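Side-chain contacts in 4-hydroxythreonine-4-phosphate dehydrogenase (Legionella pneumophila subsp. pneumophila, PDB 6XMY), which probably catalyses the NAD(P)- and divalent-metal-dependent oxidation of 4-(phosphooxy)-L-threonine, a step in the making of pyridoxine 5'-phosphate: residues Gly244-Ala248 / Asp249-Ile253; Ala265-His268 / Asp269-Leu272; Val274-Tyr277 / Ala278-Glu282; Gly314-Leu317 / Ala318-Met322. One frame throughout, in Å; residues are numbered along the deposited sequence.

Contact 1: residues Gly244-Ala248 / Asp249-Ile253; sequences GPLPA and DTMFI
The carbonyl of P247 receives the backbone N-H groups of T250 and M251 where strand 241-246 runs out and the chain folds into a single short helical turn. The bond from T250 N to P247 O is 3.2 Å long, while the one from M251 N to the same oxygen is weak, bent to 130° at the hydrogen. A water continues the turn: it donates to A248 O and accepts from F252 N, both at 2.8 Å, bridging the backbone at the i to i+4 spacing of a helical bond. This strand-to-turn corner lies at the surface, on an outermost strand of the chain, L246 still being paired through its backbone with V207 and G209. Beneath the turn, M251 lays its thioether chain across L246 at about a right angle, M251 CG resting 3.8 Å from L246 CD1. CG of M251 stands anti to the backbone N (chi1 173°), which puts CG and SD beside L246; M251 SD lies 4.0 Å from L246 CB. On the outer side P247 is flanked by two polar groups, D249 OD1 3.5 Å from P247 CB and T250 OG1 equally far from P247 CG. The F252 ring meets that of Y263.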
loop_
_atom_site.group_PDB
_atom_site.type_symbol
_atom_site.label_atom_id
_atom_site.label_comp_id
_atom_site.label_asym_id
_atom_site.label_seq_id
_atom_site.Cartn_x
_atom_site.Cartn_y
_atom_site.Cartn_z
ATOM N N GLY A 244 0.001 3.458 25.259
ATOM C CA GLY A 244 1.093 2.531 25.084
ATOM C C GLY A 244 2.273 2.910 25.952
ATOM O O GLY A 244 2.220 3.877 26.710
ATOM N N PRO A 245 3.379 2.163 25.847
ATOM C CA PRO A 245 3.548 1.023 24.936
ATOM C C PRO A 245 2.841 -0.239 25.434
ATOM O O PRO A 245 2.862 -0.537 26.629
ATOM C CB PRO A 245 5.061 0.801 24.943
ATOM C CG PRO A 245 5.479 1.268 26.314
ATOM C CD PRO A 245 4.618 2.478 26.579
ATOM N N LEU A 246 2.226 -0.961 24.521
ATOM C CA LEU A 246 1.482 -2.175 24.813
ATOM C C LEU A 246 2.234 -3.410 24.321
ATOM O O LEU A 246 2.995 -3.346 23.352
ATOM C CB LEU A 246 0.123 -2.126 24.107
ATOM C CG LEU A 246 -0.780 -0.968 24.525
ATOM C CD1 LEU A 246 -2.009 -0.921 23.629
ATOM C CD2 LEU A 246 -1.168 -1.115 25.983
ATOM N N PRO A 247 2.034 -4.557 24.961
ATOM C CA PRO A 247 2.675 -5.783 24.477
ATOM C C PRO A 247 2.011 -6.240 23.186
ATOM O O PRO A 247 0.791 -6.413 23.125
ATOM C CB PRO A 247 2.439 -6.775 25.618
ATOM C CG PRO A 247 1.184 -6.280 26.280
ATOM C CD PRO A 247 1.262 -4.776 26.198
ATOM N N ALA A 248 2.826 -6.443 22.149
ATOM C CA ALA A 248 2.265 -6.743 20.835
ATOM C C ALA A 248 1.535 -8.076 20.798
ATOM O O ALA A 248 0.660 -8.267 19.945
ATOM C CB ALA A 248 3.358 -6.727 19.766
ATOM N N ASP A 249 1.881 -9.007 21.685
ATOM C CA ASP A 249 1.273 -10.325 21.620
ATOM C C ASP A 249 -0.157 -10.344 22.134
ATOM O O ASP A 249 -0.877 -11.297 21.831
ATOM C CB ASP A 249 2.134 -11.388 22.304
ATOM C CG ASP A 249 2.257 -11.179 23.798
ATOM O OD1 ASP A 249 2.437 -10.019 24.242
ATOM O OD2 ASP A 249 2.177 -12.191 24.534
ATOM N N THR A 250 -0.606 -9.309 22.862
ATOM C CA THR A 250 -2.018 -9.215 23.227
ATOM C C THR A 250 -2.712 -7.917 22.815
ATOM O O THR A 250 -3.935 -7.825 22.961
ATOM C CB THR A 250 -2.223 -9.441 24.732
ATOM O OG1 THR A 250 -1.407 -8.519 25.467
ATOM C CG2 THR A 250 -1.880 -10.883 25.120
ATOM N N MET A 251 -1.990 -6.941 22.253
ATOM C CA MET A 251 -2.578 -5.638 21.932
ATOM C C MET A 251 -3.736 -5.764 20.949
ATOM O O MET A 251 -4.697 -4.988 21.002
ATOM C CB MET A 251 -1.493 -4.744 21.321
ATOM C CG MET A 251 -1.979 -3.406 20.785
ATOM S SD MET A 251 -0.634 -2.347 20.182
ATOM C CE MET A 251 -0.275 -3.063 18.583
ATOM N N PHE A 252 -3.648 -6.718 20.024
ATOM C CA PHE A 252 -4.645 -6.867 18.970
ATOM C C PHE A 252 -5.902 -7.594 19.430
ATOM O O PHE A 252 -6.844 -7.729 18.641
ATOM C CB PHE A 252 -4.034 -7.592 17.766
ATOM C CG PHE A 252 -2.879 -6.856 17.142
ATOM C CD1 PHE A 252 -3.101 -5.745 16.338
ATOM C CD2 PHE A 252 -1.573 -7.272 17.356
ATOM C CE1 PHE A 252 -2.043 -5.068 15.764
ATOM C CE2 PHE A 252 -0.512 -6.599 16.783
ATOM C CZ PHE A 252 -0.748 -5.493 15.985
ATOM N N ILE A 253 -5.939 -8.064 20.669
ATOM C CA ILE A 253 -7.134 -8.675 21.235
ATOM C C ILE A 253 -7.998 -7.575 21.842
ATOM O O ILE A 253 -7.585 -6.898 22.790
ATOM C CB ILE A 253 -6.764 -9.722 22.293
ATOM C CG1 ILE A 253 -5.832 -10.777 21.693
ATOM C CG2 ILE A 253 -8.019 -10.348 22.856
ATOM C CD1 ILE A 253 -5.206 -11.668 22.728
HETATM O O HOH W 1 -2.006 -8.977 19.861
#

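Contact 2: residues Ala265-His268 / Asp269-Leu272; sequences AMYH and DQGL. With ZN (zinc ion), chain K.
Q270 reaches back from the first turn of helix 268-279 to the chain that leads into it, lying across the ring of Y267. Its CB sits over the middle of one ring face, 3.5 Å from the centroid of Y267, in a CH-pi contact only 12° off the ring normal. CG, anti to the backbone N (chi1 -166°), continues over the same ring toward CZ and CE1. The amide carbon CD follows, 3.6 Å from Y267 CE1, with the amide plane tilted 28° against the ring. At the tip the two amide atoms part: OE1 accepts the backbone N-H of M266 at 2.8 Å, the donor lying almost on the extension of the amide C=O bond, and NE2 donates to G209 O. Both ends of the amide are thus bonded, which fixes its rotation. Y267 occupies the N-cap position, and its carbonyl accepts the N-H of Q270; A265 CB packs on G271 CA at 3.7 Å.

On another side of the turn, H268 is held from three directions. L272 CD1 lies over one imidazole face, 3.7 Å from the ring centroid, while H268 ND1 donates in the ring plane to D269 OD1 at 2.8 Å. That oxygen is approached from above its carboxylate plane, and the bond would tend to make the imidazole a stronger electron donor. H268 NE2 binds zinc at 2.2 Å. With H168 and two waters also bound to the metal, this is a His-carboxylate-zinc arrangement at a helix N terminus, in the divalent-metal site of the PdxA family.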
loop_
_atom_site.group_PDB
_atom_site.type_symbol
_atom_site.label_atom_id
_atom_site.label_comp_id
_atom_site.label_asym_id
_atom_site.label_seq_id
_atom_site.Cartn_x
_atom_site.Cartn_y
_atom_site.Cartn_z
ATOM N N ALA A 265 2.419 -0.470 15.098
ATOM C CA ALA A 265 3.450 -1.456 15.366
ATOM C C ALA A 265 4.813 -0.851 15.060
ATOM O O ALA A 265 4.952 -0.006 14.171
ATOM C CB ALA A 265 3.233 -2.727 14.539
ATOM N N MET A 266 5.820 -1.281 15.823
ATOM C CA MET A 266 7.159 -0.724 15.673
ATOM C C MET A 266 7.856 -1.225 14.416
ATOM O O MET A 266 8.715 -0.517 13.873
ATOM C CB MET A 266 7.993 -1.019 16.917
ATOM C CG MET A 266 7.545 -0.200 18.114
ATOM S SD MET A 266 7.913 1.566 17.948
ATOM C CE MET A 266 6.461 2.315 18.701
ATOM N N TYR A 267 7.502 -2.419 13.935
ATOM C CA TYR A 267 8.196 -3.003 12.800
ATOM C C TYR A 267 7.289 -3.981 12.061
ATOM O O TYR A 267 6.256 -4.430 12.568
ATOM C CB TYR A 267 9.538 -3.642 13.215
ATOM C CG TYR A 267 9.400 -4.719 14.269
ATOM C CD1 TYR A 267 9.342 -4.398 15.626
ATOM C CD2 TYR A 267 9.310 -6.058 13.906
ATOM C CE1 TYR A 267 9.205 -5.384 16.596
ATOM C CE2 TYR A 267 9.176 -7.044 14.858
ATOM C CZ TYR A 267 9.119 -6.710 16.196
ATOM O OH TYR A 267 8.970 -7.717 17.116
ATOM N N HIS A 268 7.716 -4.299 10.842
ATOM C CA HIS A 268 6.892 -4.973 9.841
ATOM C C HIS A 268 6.237 -6.252 10.377
ATOM O O HIS A 268 5.006 -6.397 10.363
ATOM C CB HIS A 268 7.813 -5.263 8.646
ATOM C CG HIS A 268 7.131 -5.876 7.468
ATOM N ND1 HIS A 268 6.795 -7.213 7.405
ATOM C CD2 HIS A 268 6.816 -5.349 6.263
ATOM C CE1 HIS A 268 6.257 -7.471 6.226
ATOM N NE2 HIS A 268 6.249 -6.354 5.521
ATOM N N ASP A 269 7.048 -7.209 10.821
ATOM C CA ASP A 269 6.498 -8.493 11.237
ATOM C C ASP A 269 5.866 -8.464 12.623
ATOM O O ASP A 269 5.350 -9.495 13.065
ATOM C CB ASP A 269 7.563 -9.594 11.181
ATOM C CG ASP A 269 7.871 -10.058 9.758
ATOM O OD1 ASP A 269 7.191 -9.634 8.793
ATOM O OD2 ASP A 269 8.806 -10.871 9.603
ATOM N N GLN A 270 5.893 -7.320 13.314
ATOM C CA GLN A 270 5.186 -7.193 14.582
ATOM C C GLN A 270 3.703 -6.915 14.365
ATOM O O GLN A 270 2.876 -7.283 15.206
ATOM C CB GLN A 270 5.796 -6.068 15.417
ATOM C CG GLN A 270 5.351 -6.084 16.869
ATOM C CD GLN A 270 5.803 -4.863 17.625
ATOM O OE1 GLN A 270 5.666 -3.738 17.135
ATOM N NE2 GLN A 270 6.332 -5.065 18.835
ATOM N N GLY A 271 3.350 -6.266 13.254
ATOM C CA GLY A 271 1.974 -5.853 13.035
ATOM C C GLY A 271 1.269 -6.505 11.861
ATOM O O GLY A 271 0.064 -6.757 11.919
ATOM N N LEU A 272 1.999 -6.788 10.801
ATOM C CA LEU A 272 1.336 -7.301 9.608
ATOM C C LEU A 272 0.857 -8.751 9.692
ATOM O O LEU A 272 -0.168 -9.075 9.082
ATOM C CB LEU A 272 2.181 -7.070 8.355
ATOM C CG LEU A 272 2.524 -5.603 8.093
ATOM C CD1 LEU A 272 3.076 -5.451 6.679
ATOM C CD2 LEU A 272 1.327 -4.672 8.345
HETATM ZN ZN ZN K . 6.024 -6.239 3.310
HETATM O O HOH W 2 5.696 -5.444 1.240
HETATM O O HOH W 3 4.765 -4.886 3.528
#

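Contact 3: residues Val274-Tyr277 / Ala278-Glu282; sequences VLKY and AGFNE. With NAD (nicotinamide-adenine-dinucleotide), chain B.
Two first torsions bring K276 and F280, one helical turn apart, together: CG of K276 lies anti to its carbonyl carbon (chi1 -67°), that of F280 anti to the backbone N (chi1 -172°). The lysine chain, extended beyond CG, then runs past the edge of the phenyl ring, K276 CD coming to 4.0 Å from F280 CD2. Its ammonium group continues beyond the ring to the carbonyl oxygen of D298, to which NZ is hydrogen-bonded. K276 is predicted to bind substrate. Elsewhere the ring's edge meets the cofactor: F280 CZ is 3.8 Å from NAD C8A, an adenine carbon lying in the plane of the phenyl ring, and H299 also packs against F280. A278 N donates to V274 O at 3.0 Å and G279 N to L275 O at 2.8 Å, while the bond from F280 N to K276 O is weak, bent to 123°. F280 CB is also close to K276 O, at 3.1 Å. E282 OE2 accepts the N-H of S158, just beyond strand 152-156, and L275 and K276 pack on L155 of that strand, while the exit of helix 268-279 leads into strand 284-288.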
loop_
_atom_site.group_PDB
_atom_site.type_symbol
_atom_site.label_atom_id
_atom_site.label_comp_id
_atom_site.label_asym_id
_atom_site.label_seq_id
_atom_site.Cartn_x
_atom_site.Cartn_y
_atom_site.Cartn_z
ATOM N N VAL A 274 -0.714 -10.405 12.132
ATOM C CA VAL A 274 -2.073 -10.436 12.678
ATOM C C VAL A 274 -3.058 -9.829 11.689
ATOM O O VAL A 274 -4.146 -10.369 11.458
ATOM C CB VAL A 274 -2.143 -9.730 14.047
ATOM C CG1 VAL A 274 -3.598 -9.392 14.397
ATOM C CG2 VAL A 274 -1.536 -10.590 15.147
ATOM N N LEU A 275 -2.705 -8.683 11.104
ATOM C CA LEU A 275 -3.638 -8.021 10.199
ATOM C C LEU A 275 -3.961 -8.907 9.004
ATOM O O LEU A 275 -5.130 -9.063 8.632
ATOM C CB LEU A 275 -3.101 -6.657 9.760
ATOM C CG LEU A 275 -4.066 -5.848 8.878
ATOM C CD1 LEU A 275 -4.009 -4.369 9.199
ATOM C CD2 LEU A 275 -3.814 -6.098 7.382
ATOM N N LYS A 276 -2.937 -9.530 8.408
ATOM C CA LYS A 276 -3.193 -10.376 7.250
ATOM C C LYS A 276 -3.902 -11.661 7.641
ATOM O O LYS A 276 -4.716 -12.175 6.868
ATOM C CB LYS A 276 -1.900 -10.645 6.483
ATOM C CG LYS A 276 -1.335 -9.382 5.830
ATOM C CD LYS A 276 -0.190 -9.683 4.882
ATOM C CE LYS A 276 0.453 -8.414 4.386
ATOM N NZ LYS A 276 1.450 -8.716 3.313
ATOM N N TYR A 277 -3.632 -12.178 8.842
ATOM C CA TYR A 277 -4.376 -13.343 9.300
ATOM C C TYR A 277 -5.862 -13.022 9.390
ATOM O O TYR A 277 -6.713 -13.829 8.990
ATOM C CB TYR A 277 -3.833 -13.791 10.657
ATOM C CG TYR A 277 -4.452 -15.066 11.165
ATOM C CD1 TYR A 277 -3.994 -16.307 10.725
ATOM C CD2 TYR A 277 -5.500 -15.038 12.077
ATOM C CE1 TYR A 277 -4.556 -17.482 11.189
ATOM C CE2 TYR A 277 -6.060 -16.205 12.554
ATOM C CZ TYR A 277 -5.591 -17.425 12.100
ATOM O OH TYR A 277 -6.149 -18.596 12.567
ATOM N N ALA A 278 -6.192 -11.830 9.889
ATOM C CA ALA A 278 -7.586 -11.430 10.038
ATOM C C ALA A 278 -8.233 -11.047 8.709
ATOM O O ALA A 278 -9.420 -11.326 8.502
ATOM C CB ALA A 278 -7.692 -10.263 11.016
ATOM N N GLY A 279 -7.494 -10.402 7.803
ATOM C CA GLY A 279 -8.146 -9.795 6.653
ATOM C C GLY A 279 -7.407 -9.801 5.331
ATOM O O GLY A 279 -7.613 -8.899 4.518
ATOM N N PHE A 280 -6.596 -10.831 5.081
ATOM C CA PHE A 280 -5.736 -10.885 3.895
ATOM C C PHE A 280 -6.465 -10.514 2.606
ATOM O O PHE A 280 -5.943 -9.750 1.789
ATOM C CB PHE A 280 -5.149 -12.294 3.778
ATOM C CG PHE A 280 -4.097 -12.443 2.711
ATOM C CD1 PHE A 280 -4.219 -13.422 1.742
ATOM C CD2 PHE A 280 -2.976 -11.636 2.703
ATOM C CE1 PHE A 280 -3.249 -13.579 0.771
ATOM C CE2 PHE A 280 -2.002 -11.788 1.740
ATOM C CZ PHE A 280 -2.139 -12.758 0.770
ATOM N N ASN A 281 -7.664 -11.058 2.387
ATOM C CA ASN A 281 -8.346 -10.864 1.107
ATOM C C ASN A 281 -9.213 -9.614 1.057
ATOM O O ASN A 281 -9.912 -9.398 0.061
ATOM C CB ASN A 281 -9.137 -12.111 0.716
ATOM C CG ASN A 281 -8.241 -13.304 0.499
ATOM O OD1 ASN A 281 -7.285 -13.244 -0.279
ATOM N ND2 ASN A 281 -8.526 -14.389 1.199
ATOM N N GLU A 282 -9.179 -8.778 2.088
ATOM C CA GLU A 282 -9.906 -7.517 2.066
ATOM C C GLU A 282 -9.033 -6.317 2.385
ATOM O O GLU A 282 -9.477 -5.183 2.169
ATOM C CB GLU A 282 -11.073 -7.540 3.065
ATOM C CG GLU A 282 -10.617 -7.384 4.510
ATOM C CD GLU A 282 -11.740 -7.003 5.457
ATOM O OE1 GLU A 282 -12.208 -7.887 6.206
ATOM O OE2 GLU A 282 -12.150 -5.820 5.455
HETATM P PA NAD B . 3.293 -13.033 -1.632
HETATM O O1A NAD B . 3.784 -13.063 -3.065
HETATM O O2A NAD B . 2.001 -12.450 -1.098
HETATM O O5B NAD B . 3.158 -14.729 -1.363
HETATM C C5B NAD B . 2.717 -15.013 -0.056
HETATM C C4B NAD B . 1.659 -16.131 -0.093
HETATM O O4B NAD B . 0.380 -15.536 -0.413
HETATM C C3B NAD B . 2.013 -17.136 -1.224
HETATM O O3B NAD B . 1.633 -18.408 -0.729
HETATM C C2B NAD B . 1.128 -16.632 -2.402
HETATM O O2B NAD B . 0.741 -17.655 -3.272
HETATM C C1B NAD B . -0.125 -16.131 -1.616
HETATM N N9A NAD B . -0.813 -15.029 -2.282
HETATM C C8A NAD B . -0.386 -13.709 -2.510
HETATM N N7A NAD B . -1.300 -12.980 -3.127
HETATM C C5A NAD B . -2.382 -13.832 -3.303
HETATM C C6A NAD B . -3.650 -13.657 -3.893
HETATM N N6A NAD B . -4.000 -12.447 -4.405
HETATM N N1A NAD B . -4.537 -14.694 -3.934
HETATM C C2A NAD B . -4.134 -15.884 -3.392
HETATM N N3A NAD B . -2.966 -16.204 -2.804
HETATM C C4A NAD B . -2.102 -15.131 -2.779
HETATM O O3 NAD B . 4.526 -12.366 -0.819
HETATM P PN NAD B . 5.981 -12.938 -0.558
HETATM O O1N NAD B . 6.501 -12.535 0.800
HETATM O O2N NAD B . 6.142 -14.259 -1.233
HETATM O O5D NAD B . 7.003 -11.890 -1.561
HETATM C C5D NAD B . 6.851 -12.051 -2.932
HETATM C C4D NAD B . 7.316 -10.750 -3.590
HETATM O O4D NAD B . 6.239 -9.786 -3.461
HETATM C C3D NAD B . 8.540 -10.149 -2.816
HETATM O O3D NAD B . 9.347 -9.546 -3.786
HETATM C C2D NAD B . 7.884 -9.086 -1.905
HETATM O O2D NAD B . 8.694 -7.982 -1.612
HETATM C C1D NAD B . 6.801 -8.602 -2.909
HETATM N N1N NAD B . 5.678 -7.882 -2.216
HETATM C C2N NAD B . 5.242 -6.739 -2.829
HETATM C C3N NAD B . 4.197 -5.997 -2.270
HETATM C C7N NAD B . 3.797 -4.786 -3.025
HETATM O O7N NAD B . 4.328 -4.503 -4.100
HETATM N N7N NAD B . 2.788 -4.021 -2.476
HETATM C C4N NAD B . 3.594 -6.426 -1.073
HETATM C C5N NAD B . 4.059 -7.612 -0.477
HETATM C C6N NAD B . 5.119 -8.337 -1.056
#

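Contact 4: residues Gly314-Leu317 / Ala318-Met322; sequences GSML and AAVKM
M316 and V320 form the close-packed flank of this helix, M316 SD 3.9 Å from V320 CG2 and the two side chains slanting across each other. CG of M316 is anti to the backbone N (chi1 173°), and the chain bends at the next two torsions, which brings SD to the valine one turn on. V320 CG2 also sits 3.3 Å from M316 O, so this methyl touches both the sulfur and the backbone of M316. By contrast, the flank of L317 and K321 is looser: the exposed lysine stretches out beyond CG, and its CE comes no closer than 4.2 Å to L317 CB, although K321 CG lies against L317 O at 3.3 Å. The backbone beneath both flanks is regular, four successive i to i+4 bonds running from A318 N to G314 O through to K321 N to L317 O, the first 2.9 Å long. S315 is buried, its hydroxyl bonded to both A283 O and D298 N, near the NAD-binding H299. Helix 314-328 thus starts beside N312, whose OD1 takes the N-H of G314, and lies against the strands: M316 and V320 on 12-15 and 117-120, A318 and A319 on 284-288.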
loop_
_atom_site.group_PDB
_atom_site.type_symbol
_atom_site.label_atom_id
_atom_site.label_comp_id
_atom_site.label_asym_id
_atom_site.label_seq_id
_atom_site.Cartn_x
_atom_site.Cartn_y
_atom_site.Cartn_z
ATOM N N GLY A 314 -9.591 -10.005 -4.154
ATOM C CA GLY A 314 -10.280 -9.224 -3.139
ATOM C C GLY A 314 -9.502 -8.014 -2.666
ATOM O O GLY A 314 -10.074 -6.931 -2.490
ATOM N N SER A 315 -8.193 -8.171 -2.449
ATOM C CA SER A 315 -7.391 -7.035 -1.999
ATOM C C SER A 315 -7.310 -5.952 -3.069
ATOM O O SER A 315 -7.458 -4.761 -2.767
ATOM C CB SER A 315 -5.991 -7.483 -1.587
ATOM O OG SER A 315 -5.238 -6.368 -1.152
ATOM N N MET A 316 -7.082 -6.333 -4.329
ATOM C CA MET A 316 -7.067 -5.342 -5.405
ATOM C C MET A 316 -8.393 -4.594 -5.474
ATOM O O MET A 316 -8.422 -3.358 -5.578
ATOM C CB MET A 316 -6.750 -6.018 -6.737
ATOM C CG MET A 316 -6.877 -5.062 -7.928
ATOM S SD MET A 316 -5.774 -3.620 -7.884
ATOM C CE MET A 316 -4.269 -4.360 -8.513
ATOM N N LEU A 317 -9.512 -5.327 -5.409
ATOM C CA LEU A 317 -10.814 -4.672 -5.495
ATOM C C LEU A 317 -11.016 -3.713 -4.334
ATOM O O LEU A 317 -11.509 -2.593 -4.520
ATOM C CB LEU A 317 -11.934 -5.712 -5.549
ATOM C CG LEU A 317 -12.081 -6.473 -6.865
ATOM C CD1 LEU A 317 -12.947 -7.724 -6.664
ATOM C CD2 LEU A 317 -12.686 -5.571 -7.930
ATOM N N ALA A 318 -10.635 -4.133 -3.125
ATOM C CA ALA A 318 -10.712 -3.252 -1.966
ATOM C C ALA A 318 -9.807 -2.034 -2.123
ATOM O O ALA A 318 -10.184 -0.920 -1.733
ATOM C CB ALA A 318 -10.361 -4.029 -0.697
ATOM N N ALA A 319 -8.614 -2.218 -2.706
ATOM C CA ALA A 319 -7.680 -1.102 -2.863
ATOM C C ALA A 319 -8.207 -0.069 -3.848
ATOM O O ALA A 319 -8.069 1.140 -3.622
ATOM C CB ALA A 319 -6.315 -1.611 -3.320
ATOM N N VAL A 320 -8.810 -0.530 -4.945
ATOM C CA VAL A 320 -9.422 0.379 -5.908
ATOM C C VAL A 320 -10.601 1.105 -5.274
ATOM O O VAL A 320 -10.757 2.322 -5.432
ATOM C CB VAL A 320 -9.832 -0.392 -7.175
ATOM C CG1 VAL A 320 -10.602 0.528 -8.119
ATOM C CG2 VAL A 320 -8.601 -0.972 -7.882
ATOM N N LYS A 321 -11.442 0.381 -4.535
ATOM C CA LYS A 321 -12.596 1.026 -3.920
ATOM C C LYS A 321 -12.172 2.051 -2.877
ATOM O O LYS A 321 -12.772 3.131 -2.778
ATOM C CB LYS A 321 -13.532 -0.029 -3.332
ATOM C CG LYS A 321 -14.259 -0.817 -4.409
ATOM C CD LYS A 321 -15.050 -1.978 -3.835
ATOM C CE LYS A 321 -15.161 -3.105 -4.855
ATOM N NZ LYS A 321 -16.118 -4.171 -4.438
ATOM N N MET A 322 -11.129 1.753 -2.104
ATOM C CA MET A 322 -10.666 2.723 -1.117
ATOM C C MET A 322 -10.106 3.968 -1.795
ATOM O O MET A 322 -10.383 5.094 -1.362
ATOM C CB MET A 322 -9.629 2.094 -0.188
ATOM C CG MET A 322 -9.131 3.060 0.863
ATOM S SD MET A 322 -8.023 2.319 2.060
ATOM C CE MET A 322 -9.112 1.119 2.824
#

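In the fold
Followed from the N terminus, the four contacts come in series; none nests within or crosses another, each is local to its own stretch of chain, and contact 4 lies wholly within a helix. Contact 1 turns the chain at the end of strand 241-246. Contact 2 joins strand 262-265 to the start of helix 268-279, and contact 3 lies at the other end of that helix, their centres about 14 Å apart. F252 of contact 1 touches both, through G271 and V274, while A248 packs on Q270. Contact 4 opens helix 314-328 and meets contact 3, where E282 O approaches A318 CB. Helix 268-279 therefore links the zinc end to the NAD end, while contacts 1 and 4 stay apart, about 16 Å between nearest atoms.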